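Local coordinates for alcohol dehydrogenase, zinc-containing (Thermotoga maritima, PDB 1VJ0), which probably catalyses the zinc-dependent oxidation of alcohols or reduction of carbonyl compounds with a nicotinamide coenzyme, as in related medium-chain dehydrogenases, at residues A[106-111]-A[176-181]; A[19-24]-A[30-35]; A[243-248]-A[253-258]; A[230-235]-A[370-375]. All blocks are in the same frame, centred on the assembly; numbering follows the deposited sequence.

Overall arrangement
From the N terminus, contact 2 comes first and closes a short loop, the turn of the hairpin made by strands 16-22 and 31-37. Contact 1 then bridges 64 intervening residues, bringing the loop after strand 103-106 against helix 170-188 at the zinc ion that is probably catalytic. Contact 4 opens at helix 230-238, and its partner arrives 134 residues later, where the chain leaves helix 359-368. Contact 3, a local pairing of strand 243-246 with helix 252-262, is nested inside that long loop and touches contact 4 through Leu233. No two contacts cross. Contact 3 builds the edge of the nucleotide-binding-type sheet, and contact 4 ties that half to the zinc-bearing one.

Contact 1. Residues A[106-111]-A[176-181]; sequences WNRGIT and AMCSGA
Arg108 reaches from its loop to the helix at Met177 and Cys178, and its side chain can be followed outward. CB already points at the helix; CG sits between the backbone N and the carbonyl carbon (chi1 68°), and from there the chain runs extended to NE. NE donates a hydrogen bond to an unidentified small molecule. NH1 lies 3.1 Å from Met177 O, an oxygen at the edge of the guanidinium and in its plane; the same NH1 is 3.6 Å from Cys178 CA. NH2 gives a hydrogen bond to a water 2.9 Å away, and this water donates in turn to Cys178 O. The site corresponds to the catalytic zinc site of medium-chain dehydrogenases: Cys178 binds the metal with Cys55, His77 and Glu78, and Arg108 also packs on His77. The helix widens here into a pi-type turn over 176-180, with a weak bond from Ala181 N to Ala176 O. On the helix, next to Cys178, Met177 bends at chi2 and chi3 until its SD rests 3.5 Å from Trp106 O, at the start of the other segment; two residues on from Asn107, Gly109 N bonds Asn107 OD1 in an Asx turn.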
loop_
_atom_site.group_PDB
_atom_site.type_symbol
_atom_site.label_atom_id
_atom_site.label_comp_id
_atom_site.label_asym_id
_atom_site.label_seq_id
_atom_site.Cartn_x
_atom_site.Cartn_y
_atom_site.Cartn_z
ATOM N N TRP A 106 26.194 -8.126 9.631
ATOM C CA TRP A 106 25.847 -6.747 9.818
ATOM C C TRP A 106 25.547 -6.060 8.513
ATOM O O TRP A 106 25.993 -6.468 7.419
ATOM C CB TRP A 106 26.974 -5.979 10.559
ATOM C CG TRP A 106 28.301 -6.009 9.858
ATOM C CD1 TRP A 106 28.778 -5.075 8.975
ATOM C CD2 TRP A 106 29.338 -7.007 9.968
ATOM N NE1 TRP A 106 30.023 -5.435 8.533
ATOM C CE2 TRP A 106 30.389 -6.618 9.113
ATOM C CE3 TRP A 106 29.474 -8.184 10.690
ATOM C CZ2 TRP A 106 31.557 -7.363 8.968
ATOM C CZ3 TRP A 106 30.634 -8.938 10.537
ATOM C CH2 TRP A 106 31.663 -8.518 9.680
ATOM N N ASN A 107 24.785 -4.993 8.628
ATOM C CA ASN A 107 24.512 -4.127 7.462
ATOM C C ASN A 107 25.787 -3.292 7.176
ATOM O O ASN A 107 26.305 -2.574 8.046
ATOM C CB ASN A 107 23.271 -3.225 7.762
ATOM C CG ASN A 107 22.824 -2.362 6.580
ATOM O OD1 ASN A 107 23.520 -2.235 5.556
ATOM N ND2 ASN A 107 21.627 -1.760 6.723
ATOM N N ARG A 108 26.266 -3.352 5.938
ATOM C CA ARG A 108 27.468 -2.605 5.536
ATOM C C ARG A 108 27.331 -1.098 5.634
ATOM O O ARG A 108 28.320 -0.387 5.786
ATOM C CB ARG A 108 27.826 -2.996 4.089
ATOM C CG ARG A 108 26.862 -2.537 3.015
ATOM C CD ARG A 108 27.414 -2.848 1.640
ATOM N NE ARG A 108 26.564 -2.365 0.580
ATOM C CZ ARG A 108 25.446 -2.970 0.199
ATOM N NH1 ARG A 108 25.071 -4.067 0.766
ATOM N NH2 ARG A 108 24.693 -2.461 -0.762
ATOM N N GLY A 109 26.094 -0.602 5.557
ATOM C CA GLY A 109 25.846 0.830 5.464
ATOM C C GLY A 109 25.281 1.405 6.736
ATOM O O GLY A 109 24.424 0.789 7.389
ATOM N N ILE A 110 25.792 2.566 7.124
ATOM C CA ILE A 110 25.294 3.284 8.302
ATOM C C ILE A 110 24.772 4.612 7.766
ATOM O O ILE A 110 25.438 5.254 6.954
ATOM C CB ILE A 110 26.419 3.550 9.295
ATOM C CG1 ILE A 110 26.918 2.222 9.923
ATOM C CG2 ILE A 110 25.978 4.578 10.383
ATOM C CD1 ILE A 110 28.065 2.458 10.891
ATOM N N THR A 111 23.561 4.947 8.154
ATOM C CA THR A 111 22.917 6.179 7.718
ATOM C C THR A 111 22.888 7.126 8.905
ATOM O O THR A 111 23.149 6.712 10.015
ATOM C CB THR A 111 21.472 5.879 7.156
ATOM O OG1 THR A 111 20.615 5.317 8.160
ATOM C CG2 THR A 111 21.553 4.815 6.067
ATOM N N ALA A 176 25.267 -12.701 0.615
ATOM C CA ALA A 176 23.873 -12.293 0.583
ATOM C C ALA A 176 23.683 -10.829 0.921
ATOM O O ALA A 176 22.696 -10.200 0.519
ATOM C CB ALA A 176 23.088 -13.098 1.607
ATOM N N MET A 177 24.621 -10.308 1.683
ATOM C CA MET A 177 24.514 -8.980 2.279
ATOM C C MET A 177 24.441 -7.934 1.193
ATOM O O MET A 177 23.819 -6.885 1.373
ATOM C CB MET A 177 25.770 -8.674 3.092
ATOM C CG MET A 177 26.008 -9.557 4.257
ATOM S SD MET A 177 24.813 -9.132 5.509
ATOM C CE MET A 177 23.354 -10.123 5.015
ATOM N N CYS A 178 25.126 -8.196 0.094
ATOM C CA CYS A 178 25.139 -7.230 -0.959
ATOM C C CYS A 178 24.086 -7.573 -2.014
ATOM O O CYS A 178 22.962 -6.991 -1.970
ATOM C CB CYS A 178 26.517 -7.177 -1.587
ATOM S SG CYS A 178 26.504 -6.016 -2.910
ATOM N N SER A 179 24.428 -8.521 -2.911
ATOM C CA SER A 179 23.551 -8.827 -4.024
ATOM C C SER A 179 22.166 -9.262 -3.526
ATOM O O SER A 179 21.166 -8.851 -4.048
ATOM C CB SER A 179 24.189 -9.934 -4.877
ATOM O OG SER A 179 24.590 -11.027 -4.044
ATOM N N GLY A 180 22.113 -10.051 -2.471
ATOM C CA GLY A 180 20.846 -10.537 -1.958
ATOM C C GLY A 180 19.914 -9.505 -1.373
ATOM O O GLY A 180 18.699 -9.554 -1.624
ATOM N N ALA A 181 20.439 -8.542 -0.636
ATOM C CA ALA A 181 19.576 -7.503 -0.092
ATOM C C ALA A 181 19.089 -6.499 -1.138
ATOM O O ALA A 181 17.968 -5.972 -1.056
ATOM C CB ALA A 181 20.254 -6.821 1.073
HETATM O O HOH W 1 22.367 -4.185 -0.973
#

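Contact 2. Residues A[19-24]-A[30-35]; sequences HAMVLE and LVYKEF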
loop_
_atom_site.group_PDB
_atom_site.type_symbol
_atom_site.label_atom_id
_atom_site.label_comp_id
_atom_site.label_asym_id
_atom_site.label_seq_id
_atom_site.Cartn_x
_atom_site.Cartn_y
_atom_site.Cartn_z
ATOM N N HIS A 19 45.898 -7.950 10.278
ATOM C CA HIS A 19 46.472 -7.724 8.967
ATOM C C HIS A 19 45.371 -7.551 7.931
ATOM O O HIS A 19 44.216 -7.973 8.142
ATOM C CB HIS A 19 47.413 -8.843 8.571
ATOM C CG HIS A 19 46.748 -10.175 8.402
ATOM N ND1 HIS A 19 46.578 -11.050 9.443
ATOM C CD2 HIS A 19 46.215 -10.780 7.312
ATOM C CE1 HIS A 19 45.992 -12.155 9.008
ATOM N NE2 HIS A 19 45.732 -12.009 7.718
ATOM N N ALA A 20 45.728 -6.905 6.818
ATOM C CA ALA A 20 44.770 -6.648 5.768
ATOM C C ALA A 20 45.465 -6.436 4.432
ATOM O O ALA A 20 46.688 -6.279 4.347
ATOM C CB ALA A 20 43.903 -5.424 6.171
ATOM N N MET A 21 44.659 -6.470 3.390
ATOM C CA MET A 21 45.092 -6.210 2.038
ATOM C C MET A 21 44.557 -4.844 1.651
ATOM O O MET A 21 43.359 -4.656 1.539
ATOM C CB MET A 21 44.572 -7.290 1.096
ATOM C CG MET A 21 45.158 -8.652 1.410
ATOM S SD MET A 21 46.954 -8.791 1.241
ATOM C CE MET A 21 47.100 -8.749 -0.535
ATOM N N VAL A 22 45.494 -3.914 1.492
ATOM C CA VAL A 22 45.224 -2.500 1.337
ATOM C C VAL A 22 45.366 -2.090 -0.140
ATOM O O VAL A 22 46.335 -2.427 -0.777
ATOM C CB VAL A 22 46.181 -1.714 2.234
ATOM C CG1 VAL A 22 45.978 -0.189 2.111
ATOM C CG2 VAL A 22 46.008 -2.211 3.695
ATOM N N LEU A 23 44.387 -1.340 -0.626
ATOM C CA LEU A 23 44.483 -0.609 -1.877
ATOM C C LEU A 23 45.129 0.737 -1.585
ATOM O O LEU A 23 44.541 1.565 -0.870
ATOM C CB LEU A 23 43.082 -0.354 -2.428
ATOM C CG LEU A 23 42.982 0.356 -3.795
ATOM C CD1 LEU A 23 43.587 -0.519 -4.918
ATOM C CD2 LEU A 23 41.574 0.612 -4.072
ATOM N N GLU A 24 46.320 0.948 -2.146
ATOM C CA GLU A 24 47.087 2.185 -1.967
ATOM C C GLU A 24 46.973 3.130 -3.143
ATOM O O GLU A 24 47.000 4.356 -2.962
ATOM C CB GLU A 24 48.570 1.865 -1.893
ATOM C CG GLU A 24 49.038 0.982 -0.775
ATOM C CD GLU A 24 50.558 0.935 -0.835
ATOM O OE1 GLU A 24 51.119 0.342 -1.807
ATOM O OE2 GLU A 24 51.178 1.615 0.008
ATOM N N LEU A 30 46.846 -4.917 -4.449
ATOM C CA LEU A 30 46.617 -4.718 -3.011
ATOM C C LEU A 30 47.854 -5.173 -2.242
ATOM O O LEU A 30 48.468 -6.177 -2.581
ATOM C CB LEU A 30 45.441 -5.537 -2.548
ATOM C CG LEU A 30 44.110 -5.326 -3.247
ATOM C CD1 LEU A 30 43.044 -6.163 -2.552
ATOM C CD2 LEU A 30 43.735 -3.936 -3.183
ATOM N N VAL A 31 48.208 -4.437 -1.203
ATOM C CA VAL A 31 49.410 -4.758 -0.439
ATOM C C VAL A 31 49.078 -5.225 0.984
ATOM O O VAL A 31 48.173 -4.686 1.663
ATOM C CB VAL A 31 50.408 -3.583 -0.404
ATOM C CG1 VAL A 31 50.676 -3.102 -1.808
ATOM C CG2 VAL A 31 49.900 -2.458 0.420
ATOM N N TYR A 32 49.807 -6.247 1.398
ATOM C CA TYR A 32 49.661 -6.847 2.704
ATOM C C TYR A 32 50.215 -5.887 3.762
ATOM O O TYR A 32 51.313 -5.370 3.643
ATOM C CB TYR A 32 50.388 -8.210 2.725
ATOM C CG TYR A 32 50.505 -8.789 4.109
ATOM C CD1 TYR A 32 49.463 -9.507 4.678
ATOM C CD2 TYR A 32 51.639 -8.569 4.867
ATOM C CE1 TYR A 32 49.553 -9.999 6.002
ATOM C CE2 TYR A 32 51.748 -9.057 6.177
ATOM C CZ TYR A 32 50.695 -9.763 6.737
ATOM O OH TYR A 32 50.818 -10.254 8.017
ATOM N N LYS A 33 49.443 -5.614 4.801
ATOM C CA LYS A 33 49.951 -4.758 5.852
ATOM C C LYS A 33 49.471 -5.251 7.221
ATOM O O LYS A 33 48.388 -5.828 7.332
ATOM C CB LYS A 33 49.505 -3.319 5.619
ATOM C CG LYS A 33 50.063 -2.390 6.706
ATOM C CD LYS A 33 49.784 -0.909 6.416
ATOM C CE LYS A 33 50.915 -0.037 6.995
ATOM N NZ LYS A 33 50.670 1.403 6.773
ATOM N N GLU A 34 50.262 -4.991 8.254
ATOM C CA GLU A 34 49.922 -5.400 9.615
ATOM C C GLU A 34 49.573 -4.185 10.427
ATOM O O GLU A 34 50.063 -3.092 10.142
ATOM C CB GLU A 34 51.083 -6.165 10.225
ATOM C CG GLU A 34 51.287 -7.480 9.515
ATOM C CD GLU A 34 52.503 -8.231 10.016
ATOM O OE1 GLU A 34 53.311 -7.647 10.782
ATOM O OE2 GLU A 34 52.657 -9.397 9.631
ATOM N N PHE A 35 48.691 -4.377 11.420
ATOM C CA PHE A 35 48.185 -3.285 12.281
ATOM C C PHE A 35 48.144 -3.778 13.728
ATOM O O PHE A 35 47.980 -4.949 13.958
ATOM C CB PHE A 35 46.780 -2.880 11.893
ATOM C CG PHE A 35 46.642 -2.442 10.471
ATOM C CD1 PHE A 35 46.426 -3.371 9.458
ATOM C CD2 PHE A 35 46.713 -1.108 10.141
ATOM C CE1 PHE A 35 46.313 -2.943 8.120
ATOM C CE2 PHE A 35 46.573 -0.665 8.808
ATOM C CZ PHE A 35 46.395 -1.577 7.808
#
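Tyr32 brings CE1 of its ring to 3.5 Å from His19 CB, overlapping the histidine obliquely. Its CG lies anti to the backbone N (chi1 169°), which carries the ring along the sheet toward His19; the two ring planes are inclined at 40°, so the pair is neither a stack nor a T-shape. The hydroxyl donates to Glu34 OE2 at 2.6 Å, on the anti lone pair of that oxygen, which ties down the far end of the ring. On the same face, Met21 passes Tyr32 at about a right angle, SD 3.8 Å from Tyr32 CB, and its methyl CE comes to 3.6 Å from Leu30 O. Leu30 closes this row near the turn, CD2 reaching Leu23 CB at 3.7 Å; helix 359-368 packs on Met21 and Leu30. On the opposite face Phe35 turns its ring edge to Val22 CG2 and brings CE1 to 4.0 Å from Ala20 CB, while Glu24 lies against Val31. The ribbon itself is an antiparallel beta hairpin. N and O of Ala20 bond O and N of Lys33, both at 2.9 Å; N and O of Val22 do the same with O and N of Val31 at 2.8 Å. The chemistry is therefore layered: facing backbone groups of these pairs satisfy one another, the outer edge of strand 16-22 pairs with Ser151 and Tyr149, and apolar side chains shield the end near the turn.

Contact 3. Residues A[243-248]-A[253-258]; sequences LTLNRR and EERRKA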
loop_
_atom_site.group_PDB
_atom_site.type_symbol
_atom_site.label_atom_id
_atom_site.label_comp_id
_atom_site.label_asym_id
_atom_site.label_seq_id
_atom_site.Cartn_x
_atom_site.Cartn_y
_atom_site.Cartn_z
ATOM N N LEU A 243 12.005 -21.825 -16.133
ATOM C CA LEU A 243 12.423 -21.727 -17.528
ATOM C C LEU A 243 13.577 -20.807 -17.595
ATOM O O LEU A 243 13.627 -19.801 -16.861
ATOM C CB LEU A 243 11.288 -21.116 -18.358
ATOM C CG LEU A 243 11.524 -20.897 -19.849
ATOM C CD1 LEU A 243 11.722 -22.210 -20.566
ATOM C CD2 LEU A 243 10.379 -20.120 -20.486
ATOM N N THR A 244 14.525 -21.147 -18.438
ATOM C CA THR A 244 15.626 -20.219 -18.827
ATOM C C THR A 244 15.609 -19.996 -20.320
ATOM O O THR A 244 15.193 -20.850 -21.071
ATOM C CB THR A 244 17.031 -20.669 -18.344
ATOM O OG1 THR A 244 17.427 -21.926 -18.901
ATOM C CG2 THR A 244 17.011 -20.920 -16.864
ATOM N N LEU A 245 15.991 -18.799 -20.729
ATOM C CA LEU A 245 16.134 -18.477 -22.128
ATOM C C LEU A 245 17.482 -17.822 -22.368
ATOM O O LEU A 245 17.802 -16.759 -21.785
ATOM C CB LEU A 245 15.034 -17.522 -22.522
ATOM C CG LEU A 245 13.596 -18.031 -22.338
ATOM C CD1 LEU A 245 12.625 -16.886 -22.214
ATOM C CD2 LEU A 245 13.207 -18.936 -23.488
ATOM N N ASN A 246 18.275 -18.465 -23.216
ATOM C CA ASN A 246 19.557 -17.959 -23.608
ATOM C C ASN A 246 19.449 -16.896 -24.708
ATOM O O ASN A 246 19.140 -17.207 -25.879
ATOM C CB ASN A 246 20.409 -19.117 -24.093
ATOM C CG ASN A 246 21.831 -18.738 -24.283
ATOM O OD1 ASN A 246 22.110 -17.638 -24.756
ATOM N ND2 ASN A 246 22.760 -19.690 -24.020
ATOM N N ARG A 247 19.715 -15.642 -24.347
ATOM C CA ARG A 247 19.543 -14.537 -25.298
ATOM C C ARG A 247 20.553 -14.516 -26.423
ATOM O O ARG A 247 20.301 -13.937 -27.460
ATOM C CB ARG A 247 19.421 -13.194 -24.549
ATOM C CG ARG A 247 20.676 -12.764 -23.942
ATOM C CD ARG A 247 20.675 -11.293 -23.479
ATOM N NE ARG A 247 22.066 -11.047 -23.139
ATOM C CZ ARG A 247 22.984 -10.675 -24.006
ATOM N NH1 ARG A 247 22.670 -10.402 -25.279
ATOM N NH2 ARG A 247 24.238 -10.534 -23.587
ATOM N N ARG A 248 21.663 -15.239 -26.289
ATOM C CA ARG A 248 22.565 -15.394 -27.401
ATOM C C ARG A 248 22.072 -16.459 -28.392
ATOM O O ARG A 248 22.595 -16.534 -29.511
ATOM C CB ARG A 248 23.993 -15.727 -26.934
ATOM C CG ARG A 248 24.557 -14.660 -26.007
ATOM C CD ARG A 248 26.062 -14.847 -25.624
ATOM N N GLU A 253 12.026 -12.050 -30.380
ATOM C CA GLU A 253 10.650 -12.455 -30.694
ATOM C C GLU A 253 10.299 -13.831 -30.080
ATOM O O GLU A 253 9.198 -13.987 -29.511
ATOM C CB GLU A 253 10.362 -12.433 -32.198
ATOM C CG GLU A 253 10.494 -11.030 -32.806
ATOM C CD GLU A 253 11.856 -10.750 -33.486
ATOM O OE1 GLU A 253 12.951 -11.145 -32.979
ATOM O OE2 GLU A 253 11.832 -10.101 -34.578
ATOM N N GLU A 254 11.233 -14.805 -30.220
ATOM C CA GLU A 254 11.096 -16.131 -29.576
ATOM C C GLU A 254 10.942 -16.054 -28.078
ATOM O O GLU A 254 10.128 -16.765 -27.500
ATOM C CB GLU A 254 12.309 -17.010 -29.866
ATOM C CG GLU A 254 12.332 -17.475 -31.276
ATOM C CD GLU A 254 13.540 -18.336 -31.593
ATOM O OE1 GLU A 254 14.656 -18.035 -31.152
ATOM O OE2 GLU A 254 13.328 -19.329 -32.259
ATOM N N ARG A 255 11.717 -15.175 -27.426
ATOM C CA ARG A 255 11.628 -15.077 -25.983
ATOM C C ARG A 255 10.294 -14.447 -25.563
ATOM O O ARG A 255 9.709 -14.806 -24.547
ATOM C CB ARG A 255 12.776 -14.270 -25.449
ATOM C CG ARG A 255 14.102 -14.999 -25.686
ATOM C CD ARG A 255 15.217 -14.392 -24.894
ATOM N NE ARG A 255 15.606 -13.029 -25.288
ATOM C CZ ARG A 255 16.400 -12.714 -26.318
ATOM N NH1 ARG A 255 16.821 -13.617 -27.176
ATOM N NH2 ARG A 255 16.747 -11.435 -26.543
ATOM N N ARG A 256 9.824 -13.497 -26.345
ATOM C CA ARG A 256 8.568 -12.874 -26.033
ATOM C C ARG A 256 7.413 -13.869 -26.185
ATOM O O ARG A 256 6.532 -13.939 -25.321
ATOM C CB ARG A 256 8.369 -11.686 -26.916
ATOM C CG ARG A 256 7.189 -10.884 -26.557
ATOM C CD ARG A 256 7.047 -9.660 -27.402
ATOM N NE ARG A 256 5.629 -9.359 -27.498
ATOM C CZ ARG A 256 5.112 -8.133 -27.610
ATOM N NH1 ARG A 256 5.904 -7.051 -27.660
ATOM N NH2 ARG A 256 3.786 -7.989 -27.680
ATOM N N LYS A 257 7.461 -14.662 -27.248
ATOM C CA LYS A 257 6.483 -15.734 -27.443
ATOM C C LYS A 257 6.461 -16.717 -26.272
ATOM O O LYS A 257 5.389 -17.073 -25.808
ATOM C CB LYS A 257 6.727 -16.476 -28.756
ATOM C CG LYS A 257 5.847 -17.759 -28.949
ATOM N N ALA A 258 7.638 -17.123 -25.797
ATOM C CA ALA A 258 7.739 -18.014 -24.675
ATOM C C ALA A 258 7.068 -17.432 -23.445
ATOM O O ALA A 258 6.344 -18.136 -22.750
ATOM C CB ALA A 258 9.177 -18.350 -24.363
HETATM O O HOH W 2 18.897 -11.551 -28.778
#
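Arg247 sets its CB squarely over the centre of the Arg255 guanidinium, 3.5 Å above the plane. Arg255 reaches it through a bend at chi3 (-67°), and the shaft before the bend slides past Leu245 in the opposite direction, CD 3.9 Å from Leu245 CB. One turn further along the helix, Ala258 CB meets Leu245 CD2 at 4.2 Å and, more distantly, Leu243 CD2. A water in the guanidinium plane accepts from Arg255 NH2 and donates to Arg247 O, each at 3.1 Å. Beyond this shell, Glu283 forms a salt bridge with Arg255 NE, and Thr250 OG1 bonds both Arg255 NH1 and Asn246 O, so the flat group is held from several directions. Asn246 OD1 accepts from Arg248 N at 2.9 Å, an Asx turn that shapes the chain just where Arg247 is presented. A leucine in place of Arg255 would probably leave Glu283 without its ionic mate and the bridging water without its donor. The strand and helix run nearly antiparallel, 168° between their short axes. Strand 243-246 is an outermost strand of the parallel Rossmann-type sheet, beside strand 222-227; helix 252-262 packs against it through Leu243 and Leu245, while Thr244 and Asn246 meet helix 230-238.

Contact 4. Residues A[230-235]-A[370-375]; sequences PNRLKL and EALKVI
Leu235 and Leu372 each hold CG anti to the backbone N (chi1 -178° and 175°), and this brings their branches together between helix and loop. They meet tip to tip, CD2 to CD2 at 3.4 Å, closer than carbon atoms usually pack. The other branch of Leu372 is used separately: CD1 stands 3.7 Å above the plane of the Arg232 guanidinium and over its centre, 3.8 Å from Arg232 CZ. Arg232 gets there by an extended chain from CG to NE, crossing the leucine at a slant, so that a methyl rather than a polar atom rests on its flat face. One leucine thus serves two helix residues, a turn apart, with one methyl each. With only the methyl group of an alanine at Arg232, Leu372 CD1 would probably lose the flat surface it rests on, and the join of helix to loop is likely to slacken. Around the pair, Leu372 also packs on Pro206 and Leu209 of helix 206-217, Leu235 shares Leu209, and Arg232 touches Ala204 within a stretch resembling a Rossmann-type GxGxxG turn. The next residue, Lys373, turns elsewhere, its NZ forming a salt bridge with the zinc ligand Glu78. Such a seam, where the C-terminal chain returns to the catalytic sheet and brushes the Rossmann domain, belongs to the two-domain architecture of medium-chain dehydrogenases.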
loop_
_atom_site.group_PDB
_atom_site.type_symbol
_atom_site.label_atom_id
_atom_site.label_comp_id
_atom_site.label_asym_id
_atom_site.label_seq_id
_atom_site.Cartn_x
_atom_site.Cartn_y
_atom_site.Cartn_z
ATOM N N PRO A 230 25.184 -20.402 -20.625
ATOM C CA PRO A 230 24.565 -21.675 -20.282
ATOM C C PRO A 230 24.826 -22.195 -18.867
ATOM O O PRO A 230 23.932 -22.774 -18.268
ATOM C CB PRO A 230 25.133 -22.645 -21.327
ATOM C CG PRO A 230 25.629 -21.792 -22.430
ATOM C CD PRO A 230 25.969 -20.489 -21.880
ATOM N N ASN A 231 26.068 -22.083 -18.383
ATOM C CA ASN A 231 26.411 -22.513 -17.025
ATOM C C ASN A 231 25.558 -21.802 -15.984
ATOM O O ASN A 231 25.060 -22.404 -15.032
ATOM C CB ASN A 231 27.881 -22.209 -16.711
ATOM C CG ASN A 231 28.832 -23.137 -17.389
ATOM O OD1 ASN A 231 30.047 -22.901 -17.342
ATOM N ND2 ASN A 231 28.328 -24.234 -18.004
ATOM N N ARG A 232 25.354 -20.520 -16.157
ATOM C CA ARG A 232 24.615 -19.790 -15.177
ATOM C C ARG A 232 23.144 -20.022 -15.272
ATOM O O ARG A 232 22.429 -19.906 -14.274
ATOM C CB ARG A 232 24.885 -18.312 -15.315
ATOM C CG ARG A 232 26.335 -17.949 -15.051
ATOM C CD ARG A 232 26.546 -16.497 -15.182
ATOM N NE ARG A 232 27.893 -16.135 -14.765
ATOM C CZ ARG A 232 28.222 -14.931 -14.368
ATOM N NH1 ARG A 232 27.282 -13.994 -14.314
ATOM N NH2 ARG A 232 29.480 -14.662 -14.018
ATOM N N LEU A 233 22.691 -20.347 -16.483
ATOM C CA LEU A 233 21.282 -20.660 -16.704
ATOM C C LEU A 233 20.971 -22.017 -16.110
ATOM O O LEU A 233 19.942 -22.180 -15.528
ATOM C CB LEU A 233 20.892 -20.564 -18.186
ATOM C CG LEU A 233 20.858 -19.113 -18.695
ATOM C CD1 LEU A 233 20.611 -19.049 -20.238
ATOM C CD2 LEU A 233 19.875 -18.236 -17.955
ATOM N N LYS A 234 21.891 -22.957 -16.228
ATOM C CA LYS A 234 21.767 -24.256 -15.564
ATOM C C LYS A 234 21.690 -24.061 -14.043
ATOM O O LYS A 234 20.827 -24.598 -13.396
ATOM C CB LYS A 234 22.939 -25.142 -15.952
ATOM C CG LYS A 234 22.796 -26.540 -15.524
ATOM C CD LYS A 234 23.860 -27.436 -16.187
ATOM N N LEU A 235 22.529 -23.186 -13.499
ATOM C CA LEU A 235 22.486 -22.900 -12.084
ATOM C C LEU A 235 21.132 -22.301 -11.702
ATOM O O LEU A 235 20.549 -22.722 -10.732
ATOM C CB LEU A 235 23.620 -21.960 -11.694
ATOM C CG LEU A 235 23.752 -21.585 -10.238
ATOM C CD1 LEU A 235 23.860 -22.829 -9.371
ATOM C CD2 LEU A 235 25.010 -20.757 -10.091
ATOM N N GLU A 370 35.932 -15.973 -14.486
ATOM C CA GLU A 370 36.230 -17.359 -14.125
ATOM C C GLU A 370 35.476 -17.721 -12.834
ATOM O O GLU A 370 35.125 -18.872 -12.632
ATOM C CB GLU A 370 37.719 -17.521 -13.872
ATOM C CG GLU A 370 38.194 -18.961 -13.773
ATOM C CD GLU A 370 39.709 -19.077 -13.829
ATOM O OE1 GLU A 370 40.375 -18.183 -14.422
ATOM O OE2 GLU A 370 40.244 -20.065 -13.261
ATOM N N ALA A 371 35.277 -16.745 -11.938
ATOM C CA ALA A 371 34.472 -16.991 -10.746
ATOM C C ALA A 371 33.113 -16.330 -10.914
ATOM O O ALA A 371 33.002 -15.270 -11.548
ATOM C CB ALA A 371 35.168 -16.439 -9.489
ATOM N N LEU A 372 32.091 -16.946 -10.310
ATOM C CA LEU A 372 30.787 -16.327 -10.152
ATOM C C LEU A 372 30.798 -15.501 -8.852
ATOM O O LEU A 372 30.364 -14.351 -8.841
ATOM C CB LEU A 372 29.686 -17.397 -10.127
ATOM C CG LEU A 372 28.224 -17.046 -9.862
ATOM C CD1 LEU A 372 27.752 -16.002 -10.798
ATOM C CD2 LEU A 372 27.321 -18.274 -10.014
ATOM N N LYS A 373 31.266 -16.128 -7.770
ATOM C CA LYS A 373 31.495 -15.480 -6.502
ATOM C C LYS A 373 32.683 -16.108 -5.778
ATOM O O LYS A 373 32.786 -17.333 -5.669
ATOM C CB LYS A 373 30.224 -15.579 -5.613
ATOM C CG LYS A 373 30.267 -14.734 -4.420
ATOM C CD LYS A 373 29.894 -13.327 -4.790
ATOM C CE LYS A 373 30.247 -12.381 -3.724
ATOM N NZ LYS A 373 30.069 -11.049 -4.320
ATOM N N VAL A 374 33.579 -15.245 -5.312
ATOM C CA VAL A 374 34.700 -15.639 -4.461
ATOM C C VAL A 374 34.472 -15.169 -3.041
ATOM O O VAL A 374 34.077 -14.023 -2.815
ATOM C CB VAL A 374 36.019 -14.996 -4.898
ATOM C CG1 VAL A 374 37.195 -15.526 -4.006
ATOM C CG2 VAL A 374 36.287 -15.255 -6.386
ATOM N N ILE A 375 34.778 -16.055 -2.111
ATOM C CA ILE A 375 34.892 -15.756 -0.696
ATOM C C ILE A 375 36.355 -15.805 -0.224
ATOM O O ILE A 375 37.112 -16.721 -0.555
ATOM C CB ILE A 375 34.051 -16.779 0.103
ATOM C CG1 ILE A 375 32.594 -16.736 -0.367
ATOM C CG2 ILE A 375 34.137 -16.513 1.620
ATOM C CD1 ILE A 375 31.843 -15.452 -0.103
#